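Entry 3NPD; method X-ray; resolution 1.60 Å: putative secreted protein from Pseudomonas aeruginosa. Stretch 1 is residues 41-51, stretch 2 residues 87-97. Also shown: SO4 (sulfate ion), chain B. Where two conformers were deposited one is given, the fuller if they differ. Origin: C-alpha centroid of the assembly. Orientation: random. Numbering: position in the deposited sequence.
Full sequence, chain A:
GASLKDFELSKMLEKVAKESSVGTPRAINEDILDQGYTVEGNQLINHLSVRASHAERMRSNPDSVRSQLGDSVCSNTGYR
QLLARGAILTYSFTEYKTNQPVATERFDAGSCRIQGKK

Stretch 1 (41-51) GNQLINHLSVR
Stretch 2 87-97: AILTYSFTEYK

The apolar centre of this contact is Leu-48 packed against Phe-93. Leu-48 has chi1 m and chi2 at 101°, between wells. This sets Leu-48 CD1 over one face of the Phe-93 ring (chi1 m, chi2 88°), 4.2 Å from the ring centroid, a CH-pi contact. Leu-48 CD1 also meets the edge of the Tyr-91 ring, 3.8 Å from Tyr-91 CD1. Val-50 (t) brings CG2 to the edge of the Phe-93 ring, 3.5 Å from Phe-93 CD2. On the same sheet face as Leu-48, Leu-44 (t, p) places CD2 4.0 Å from CD1 of Leu-89 (chi1 -109°, chi2 m). All these residues are buried, a place that suits the aliphatic side chains and the aromatic rings.

Asn-46 (t, chi2 -172°) lies on this face too, beside the Tyr-91 ring. Water 1 donates to Asn-46 OD1 at 3.0 Å and lies 2.6 Å from Tyr-91 OH, so water 1 bridges OD1 and OH; Asn-46 ND2 is hydrogen-bonded elsewhere in the structure.

The backbones are parallel strands, 43-50 and 88-95, with extended phi/psi throughout and axes 29° apart. Gln-43 pairs with Ile-88, and the register runs one to one to Val-50 with Glu-95, with CA-CA distances of 4.6 to 5.1 Å. Even-numbered residues of the first stretch, Asn-42 to Val-50, carry the ladder. Ile-88 N donates to Asn-42 O (2.8 Å), and Leu-44 N to Ile-88 O (2.8 Å). Five bonds of 2.9 Å follow: Thr-90 N to Leu-44 O, Asn-46 N to Thr-90 O, Ser-92 N to Asn-46 O, Leu-48 N to Ser-92 O and Thr-94 N to Leu-48 O. Val-50 N to Thr-94 O and Tyr-96 N to Val-50 O, also 2.9 Å, end it.

The other face carries Gln-43, Ile-45, His-47 and Ser-49 beside Ile-88, Thr-90, Ser-92 and Thr-94. It is more polar. Thr-90 OG1 (chi1 m) donates to Gln-43 OE1 (m, t) at 2.7 Å. Ile-45 (m, t) packs CG1 3.9 Å from Thr-90 CB. Water 2 joins His-47 ND1 (2.8 Å) to Ser-92 OG (2.7 Å); His-47 is m and Ser-92 t. Water 3 donates to Thr-94 OG1 at 2.7 Å, with Thr-94 in p.

At the exposed end, Arg-51 (m, t, t, chi4 -92°) starts away from the other stretch, but its long chain returns. Arg-51 CZ lies 4.0 Å from the Tyr-96 ring centroid, an off-centre cation-pi contact; Tyr-96 is t. Arg-51 NH1 donates to sulfate O4 at 2.8 Å, and Lys-97 NZ to sulfate O3 at 2.9 Å. The anion, probably from the crystallisation liquor, thus links the two positive side chains.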

ATOM      1  N   GLY A  41       7.488  -7.017   7.970  1.00 17.35           N
ATOM      2  CA  GLY A  41       8.833  -6.467   8.072  1.00 16.41           C
ATOM      3  C   GLY A  41       8.818  -4.943   8.058  1.00 16.08           C
ATOM      4  O   GLY A  41       8.108  -4.314   8.862  1.00 16.00           O
ATOM      5  N   ASN A  42       9.526  -4.375   7.080  1.00 15.65           N
ATOM      6  CA  ASN A  42       9.596  -2.927   6.896  1.00 15.14           C
ATOM      7  C   ASN A  42       8.519  -2.372   5.927  1.00 12.89           C
ATOM      8  O   ASN A  42       8.561  -1.194   5.606  1.00 14.72           O
ATOM      9  CB  ASN A  42      11.004  -2.456   6.472  1.00 17.88           C
ATOM     10  CG  ASN A  42      11.406  -2.956   5.099  1.00 23.05           C
ATOM     11  OD1 ASN A  42      10.756  -3.847   4.534  1.00 18.22           O
ATOM     12  ND2 ASN A  42      12.477  -2.416   4.571  1.00 28.03           N
ATOM     13  N   GLN A  43       7.574  -3.205   5.489  1.00 12.41           N
ATOM     14  CA  GLN A  43       6.534  -2.817   4.569  1.00 14.18           C
ATOM     15  C   GLN A  43       5.224  -2.569   5.293  1.00 15.87           C
ATOM     16  O   GLN A  43       4.717  -3.440   6.003  1.00 15.47           O
ATOM     17  CB  GLN A  43       6.263  -3.904   3.519  1.00 16.06           C
ATOM     18  CG  GLN A  43       7.407  -4.096   2.588  1.00 15.60           C
ATOM     19  CD  GLN A  43       7.159  -5.123   1.516  1.00 23.10           C
ATOM     20  OE1 GLN A  43       6.118  -5.150   0.860  1.00 15.18           O
ATOM     21  NE2 GLN A  43       8.155  -5.955   1.303  1.00 24.78           N
ATOM     22  N   LEU A  44       4.686  -1.374   5.102  1.00 13.10           N
ATOM     23  CA  LEU A  44       3.298  -1.036   5.447  1.00 12.76           C
ATOM     24  C   LEU A  44       2.481  -1.297   4.182  1.00 13.16           C
ATOM     25  O   LEU A  44       2.688  -0.630   3.166  1.00 14.22           O
ATOM     26  CB  LEU A  44       3.187   0.443   5.859  1.00 13.79           C
ATOM     27  CG  LEU A  44       1.785   0.964   6.173  1.00 16.63           C
ATOM     28  CD1 LEU A  44       1.151   0.166   7.344  1.00 14.16           C
ATOM     29  CD2 LEU A  44       1.798   2.494   6.459  1.00 14.19           C
ATOM     30  N   ILE A  45       1.561  -2.225   4.253  1.00 12.94           N
ATOM     31  CA  ILE A  45       0.853  -2.720   3.077  1.00 13.84           C
ATOM     32  C   ILE A  45      -0.591  -2.276   3.166  1.00 12.82           C
ATOM     33  O   ILE A  45      -1.268  -2.604   4.144  1.00 14.15           O
ATOM     34  CB  ILE A  45       0.887  -4.259   2.994  1.00 14.83           C
ATOM     35  CG1 ILE A  45       2.288  -4.823   2.987  1.00 14.24           C
ATOM     36  CG2 ILE A  45       0.062  -4.774   1.735  1.00 13.17           C
ATOM     37  CD1 ILE A  45       2.397  -6.280   3.389  1.00 17.01           C
ATOM     38  N   ASN A  46      -1.082  -1.572   2.147  1.00 13.66           N
ATOM     39  CA  ASN A  46      -2.472  -1.215   2.014  1.00 14.22           C
ATOM     40  C   ASN A  46      -3.007  -2.252   1.047  1.00 12.50           C
ATOM     41  O   ASN A  46      -2.523  -2.375  -0.102  1.00 16.31           O
ATOM     42  CB  ASN A  46      -2.580   0.225   1.446  1.00 17.33           C
ATOM     43  CG  ASN A  46      -3.983   0.822   1.456  1.00 16.27           C
ATOM     44  OD1 ASN A  46      -4.173   1.896   0.879  1.00 17.11           O
ATOM     45  ND2 ASN A  46      -4.969   0.143   2.059  1.00 13.08           N
ATOM     46  N   HIS A  47      -3.994  -3.012   1.489  1.00 13.12           N
ATOM     47  CA  HIS A  47      -4.640  -4.002   0.668  1.00 14.20           C
ATOM     48  C   HIS A  47      -5.893  -3.368   0.090  1.00 12.66           C
ATOM     49  O   HIS A  47      -6.681  -2.791   0.832  1.00 13.47           O
ATOM     50  CB  HIS A  47      -5.064  -5.183   1.540  1.00 11.46           C
ATOM     51  CG  HIS A  47      -3.920  -5.835   2.285  1.00 13.10           C
ATOM     52  ND1 HIS A  47      -3.215  -6.922   1.808  1.00 15.18           N
ATOM     53  CD2 HIS A  47      -3.387  -5.549   3.490  1.00 14.31           C
ATOM     54  CE1 HIS A  47      -2.283  -7.261   2.682  1.00 17.01           C
ATOM     55  NE2 HIS A  47      -2.364  -6.444   3.713  1.00 14.73           N
ATOM     56  N   LEU A  48      -6.095  -3.524  -1.226  1.00 13.82           N
ATOM     57  CA  LEU A  48      -7.277  -3.036  -1.897  1.00 14.78           C
ATOM     58  C   LEU A  48      -7.805  -4.125  -2.845  1.00 15.55           C
ATOM     59  O   LEU A  48      -6.995  -4.895  -3.421  1.00 14.45           O
ATOM     60  CB  LEU A  48      -6.995  -1.756  -2.647  1.00 16.97           C
ATOM     61  CG  LEU A  48      -6.504  -0.554  -1.798  1.00 15.09           C
ATOM     62  CD1 LEU A  48      -4.969  -0.417  -1.945  1.00 18.57           C
ATOM     63  CD2 LEU A  48      -7.271   0.732  -2.159  1.00 15.27           C
ATOM     64  N   SER A  49      -9.135  -4.223  -2.968  1.00 15.18           N
ATOM     65  CA  SER A  49      -9.755  -5.124  -3.963  1.00 12.93           C
ATOM     66  C   SER A  49     -10.256  -4.246  -5.100  1.00 15.09           C
ATOM     67  O   SER A  49     -10.660  -3.092  -4.877  1.00 15.47           O
ATOM     68  CB  SER A  49     -10.900  -5.981  -3.414  1.00 15.19           C
ATOM     69  OG  SER A  49     -11.973  -5.222  -2.965  1.00 19.61           O
ATOM     70  N   VAL A  50     -10.263  -4.819  -6.292  1.00 15.51           N
ATOM     71  CA  VAL A  50     -10.603  -4.108  -7.537  1.00 14.86           C
ATOM     72  C   VAL A  50     -11.544  -4.992  -8.311  1.00 17.46           C
ATOM     73  O   VAL A  50     -11.244  -6.163  -8.537  1.00 16.42           O
ATOM     74  CB  VAL A  50      -9.375  -3.843  -8.436  1.00 19.73           C
ATOM     75  CG1 VAL A  50      -9.765  -2.903  -9.598  1.00 20.56           C
ATOM     76  CG2 VAL A  50      -8.300  -3.239  -7.661  1.00 20.90           C
ATOM     77  N   ARG A  51     -12.646  -4.420  -8.784  1.00 14.37           N
ATOM     78  CA  ARG A  51     -13.544  -5.146  -9.678  1.00 17.17           C
ATOM     79  C   ARG A  51     -12.886  -5.428 -11.028  1.00 15.62           C
ATOM     80  O   ARG A  51     -11.938  -4.756 -11.432  1.00 15.75           O
ATOM     81  CB  ARG A  51     -14.886  -4.453  -9.789  1.00 17.74           C
ATOM     82  CG  ARG A  51     -15.604  -4.552  -8.417  1.00 20.99           C
ATOM     83  CD  ARG A  51     -16.924  -3.852  -8.357  1.00 26.94           C
ATOM     84  NE  ARG A  51     -17.532  -4.014  -7.012  1.00 32.98           N
ATOM     85  CZ  ARG A  51     -18.382  -4.985  -6.636  1.00 33.69           C
ATOM     86  NH1 ARG A  51     -18.765  -5.931  -7.498  1.00 21.55           N
ATOM     87  NH2 ARG A  51     -18.869  -4.998  -5.378  1.00 33.19           N
ATOM     88  N   ALA A  87      11.112   2.696   5.944  1.00 16.04           N
ATOM     89  CA  ALA A  87       9.917   1.869   5.597  1.00 14.41           C
ATOM     90  C   ALA A  87       9.704   1.807   4.071  1.00 12.86           C
ATOM     91  O   ALA A  87      10.268   2.595   3.311  1.00 16.38           O
ATOM     92  CB  ALA A  87       8.615   2.356   6.279  1.00 14.15           C
ATOM     93  N   ILE A  88       8.909   0.815   3.678  1.00 14.39           N
ATOM     94  CA  ILE A  88       8.427   0.672   2.315  1.00 15.48           C
ATOM     95  C   ILE A  88       6.913   0.751   2.404  1.00 15.47           C
ATOM     96  O   ILE A  88       6.303   0.139   3.316  1.00 18.20           O
ATOM     97  CB  ILE A  88       8.853  -0.685   1.726  1.00 16.62           C
ATOM     98  CG1 ILE A  88      10.349  -0.688   1.480  1.00 16.12           C
ATOM     99  CG2 ILE A  88       8.087  -0.994   0.399  1.00 14.44           C
ATOM    100  CD1 ILE A  88      10.917  -2.130   1.247  1.00 17.78           C
ATOM    101  N   LEU A  89       6.321   1.563   1.530  1.00 14.31           N
ATOM    102  CA  LEU A  89       4.869   1.616   1.334  1.00 14.35           C
ATOM    103  C   LEU A  89       4.553   0.648   0.195  1.00 13.01           C
ATOM    104  O   LEU A  89       5.055   0.791  -0.902  1.00 13.13           O
ATOM    105  CB  LEU A  89       4.359   3.049   1.057  1.00 14.76           C
ATOM    106  CG  LEU A  89       3.568   3.694   2.187  1.00 27.34           C
ATOM    107  CD1 LEU A  89       2.258   2.906   2.551  1.00 25.28           C
ATOM    108  CD2 LEU A  89       4.560   3.881   3.369  1.00 25.99           C
ATOM    109  N   THR A  90       3.662  -0.299   0.455  1.00 13.30           N
ATOM    110  CA  THR A  90       3.272  -1.303  -0.524  1.00 13.78           C
ATOM    111  C   THR A  90       1.772  -1.234  -0.768  1.00 13.94           C
ATOM    112  O   THR A  90       1.004  -1.254   0.193  1.00 13.55           O
ATOM    113  CB  THR A  90       3.622  -2.707  -0.030  1.00 16.30           C
ATOM    114  OG1 THR A  90       5.039  -2.758   0.125  1.00 15.80           O
ATOM    115  CG2 THR A  90       3.136  -3.817  -1.037  1.00 13.45           C
ATOM    116  N   TYR A  91       1.370  -1.195  -2.034  1.00 13.76           N
ATOM    117  CA  TYR A  91      -0.035  -1.298  -2.436  1.00 14.76           C
ATOM    118  C   TYR A  91      -0.220  -2.657  -3.037  1.00 13.57           C
ATOM    119  O   TYR A  91       0.424  -2.991  -4.035  1.00 14.95           O
ATOM    120  CB  TYR A  91      -0.431  -0.236  -3.464  1.00 13.31           C
ATOM    121  CG  TYR A  91      -0.513   1.054  -2.791  1.00 15.50           C
ATOM    122  CD1 TYR A  91      -1.702   1.428  -2.147  1.00 15.12           C
ATOM    123  CD2 TYR A  91       0.603   1.853  -2.648  1.00 19.43           C
ATOM    124  CE1 TYR A  91      -1.790   2.577  -1.409  1.00 22.01           C
ATOM    125  CE2 TYR A  91       0.529   3.036  -1.922  1.00 32.81           C
ATOM    126  CZ  TYR A  91      -0.684   3.402  -1.315  1.00 29.67           C
ATOM    127  OH  TYR A  91      -0.801   4.568  -0.597  1.00 30.68           O
ATOM    128  N   SER A  92      -1.123  -3.445  -2.454  1.00 12.46           N
ATOM    129  CA  SER A  92      -1.466  -4.775  -2.951  1.00 13.15           C
ATOM    130  C   SER A  92      -2.910  -4.772  -3.393  1.00 13.49           C
ATOM    131  O   SER A  92      -3.834  -4.742  -2.572  1.00 12.94           O
ATOM    132  CB  SER A  92      -1.175  -5.847  -1.884  1.00 14.71           C
ATOM    133  OG  SER A  92      -1.653  -7.115  -2.289  1.00 13.19           O
ATOM    134  N   PHE A  93      -3.097  -4.797  -4.704  1.00 13.10           N
ATOM    135  CA  PHE A  93      -4.444  -4.865  -5.317  1.00 12.31           C
ATOM    136  C   PHE A  93      -4.715  -6.276  -5.753  1.00 12.46           C
ATOM    137  O   PHE A  93      -3.875  -6.916  -6.425  1.00 14.88           O
ATOM    138  CB  PHE A  93      -4.521  -3.982  -6.552  1.00 13.55           C
ATOM    139  CG  PHE A  93      -4.397  -2.515  -6.289  1.00 16.25           C
ATOM    140  CD1 PHE A  93      -3.131  -1.898  -6.254  1.00 14.74           C
ATOM    141  CD2 PHE A  93      -5.540  -1.707  -6.131  1.00 20.00           C
ATOM    142  CE1 PHE A  93      -3.027  -0.519  -6.027  1.00 19.80           C
ATOM    143  CE2 PHE A  93      -5.415  -0.335  -5.898  1.00 21.63           C
ATOM    144  CZ  PHE A  93      -4.172   0.243  -5.842  1.00 17.70           C
ATOM    145  N   THR A  94      -5.886  -6.790  -5.389  1.00 12.17           N
ATOM    146  CA  THR A  94      -6.352  -8.115  -5.801  1.00 13.87           C
ATOM    147  C   THR A  94      -7.767  -7.995  -6.384  1.00 14.88           C
ATOM    148  O   THR A  94      -8.452  -7.015  -6.146  1.00 14.86           O
ATOM    149  CB  THR A  94      -6.295  -9.086  -4.610  1.00 16.34           C
ATOM    150  OG1 THR A  94      -7.180  -8.632  -3.587  1.00 15.31           O
ATOM    151  CG2 THR A  94      -4.828  -9.200  -4.076  1.00 19.46           C
ATOM    152  N   GLU A  95      -8.197  -8.996  -7.127  1.00 17.38           N
ATOM    153  CA  GLU A  95      -9.531  -9.033  -7.706  0.60 20.16           C
ATOM    154  C   GLU A  95     -10.605  -9.173  -6.630  1.00 19.21           C
ATOM    155  O   GLU A  95     -10.460  -9.963  -5.708  1.00 16.23           O
ATOM    156  CB  GLU A  95      -9.648 -10.223  -8.672  0.60 22.29           C
ATOM    157  CG  GLU A  95      -9.131  -9.925 -10.056  0.60 30.30           C
ATOM    158  CD  GLU A  95     -10.215  -9.348 -10.941  0.60 33.79           C
ATOM    159  OE1 GLU A  95     -10.967  -8.455 -10.468  0.60 20.86           O
ATOM    160  OE2 GLU A  95     -10.290  -9.788 -12.109  0.60 39.44           O
ATOM    161  N   TYR A  96     -11.687  -8.432  -6.770  1.00 16.63           N
ATOM    162  CA  TYR A  96     -12.790  -8.508  -5.813  1.00 13.22           C
ATOM    163  C   TYR A  96     -13.373  -9.920  -5.714  1.00 13.06           C
ATOM    164  O   TYR A  96     -13.549 -10.401  -4.628  1.00 16.03           O
ATOM    165  CB  TYR A  96     -13.853  -7.508  -6.213  1.00 15.06           C
ATOM    166  CG  TYR A  96     -15.062  -7.541  -5.332  1.00 14.73           C
ATOM    167  CD1 TYR A  96     -14.964  -7.190  -3.993  1.00 14.27           C
ATOM    168  CD2 TYR A  96     -16.310  -7.932  -5.817  1.00 20.19           C
ATOM    169  CE1 TYR A  96     -16.054  -7.199  -3.150  1.00 13.59           C
ATOM    170  CE2 TYR A  96     -17.437  -7.904  -4.985  1.00 17.22           C
ATOM    171  CZ  TYR A  96     -17.300  -7.593  -3.642  1.00 14.24           C
ATOM    172  OH  TYR A  96     -18.404  -7.638  -2.844  1.00 18.50           O
ATOM    173  N   LYS A  97     -13.705 -10.510  -6.855  1.00 16.99           N
ATOM    174  CA  LYS A  97     -14.365 -11.837  -6.845  1.00 18.22           C
ATOM    175  C   LYS A  97     -13.479 -13.040  -6.502  1.00 21.55           C
ATOM    176  O   LYS A  97     -13.974 -14.010  -5.921  1.00 20.22           O
ATOM    177  CB  LYS A  97     -14.974 -12.096  -8.227  1.00 21.55           C
ATOM    178  CG  LYS A  97     -16.090 -11.148  -8.614  1.00 29.74           C
ATOM    179  CD  LYS A  97     -17.331 -11.477  -7.907  1.00 34.26           C
ATOM    180  CE  LYS A  97     -18.473 -10.526  -8.234  1.00 39.79           C
ATOM    181  NZ  LYS A  97     -19.080 -10.626  -9.596  1.00 30.21           N
TER
HETATM  182  S   SO4 B   1     -16.698  -7.811 -10.624  1.00 40.86           S
HETATM  183  O1  SO4 B   1     -15.352  -8.023 -10.055  1.00 28.43           O
HETATM  184  O2  SO4 B   1     -16.800  -6.795 -11.683  1.00 44.78           O
HETATM  185  O3  SO4 B   1     -17.162  -9.072 -11.192  1.00 47.19           O
HETATM  186  O4  SO4 B   1     -17.602  -7.355  -9.548  1.00 41.13           O
HETATM  187  O   HOH W   1      -2.652   4.437   1.286  1.00 24.31           O
HETATM  188  O   HOH W   2      -3.736  -7.924  -0.758  1.00 17.47           O
HETATM  189  O   HOH W   3      -6.132  -7.061  -1.635  1.00 20.40           O
HETATM  190  O   HOH W   4     -20.594  -7.129  -4.229  1.00 21.35           O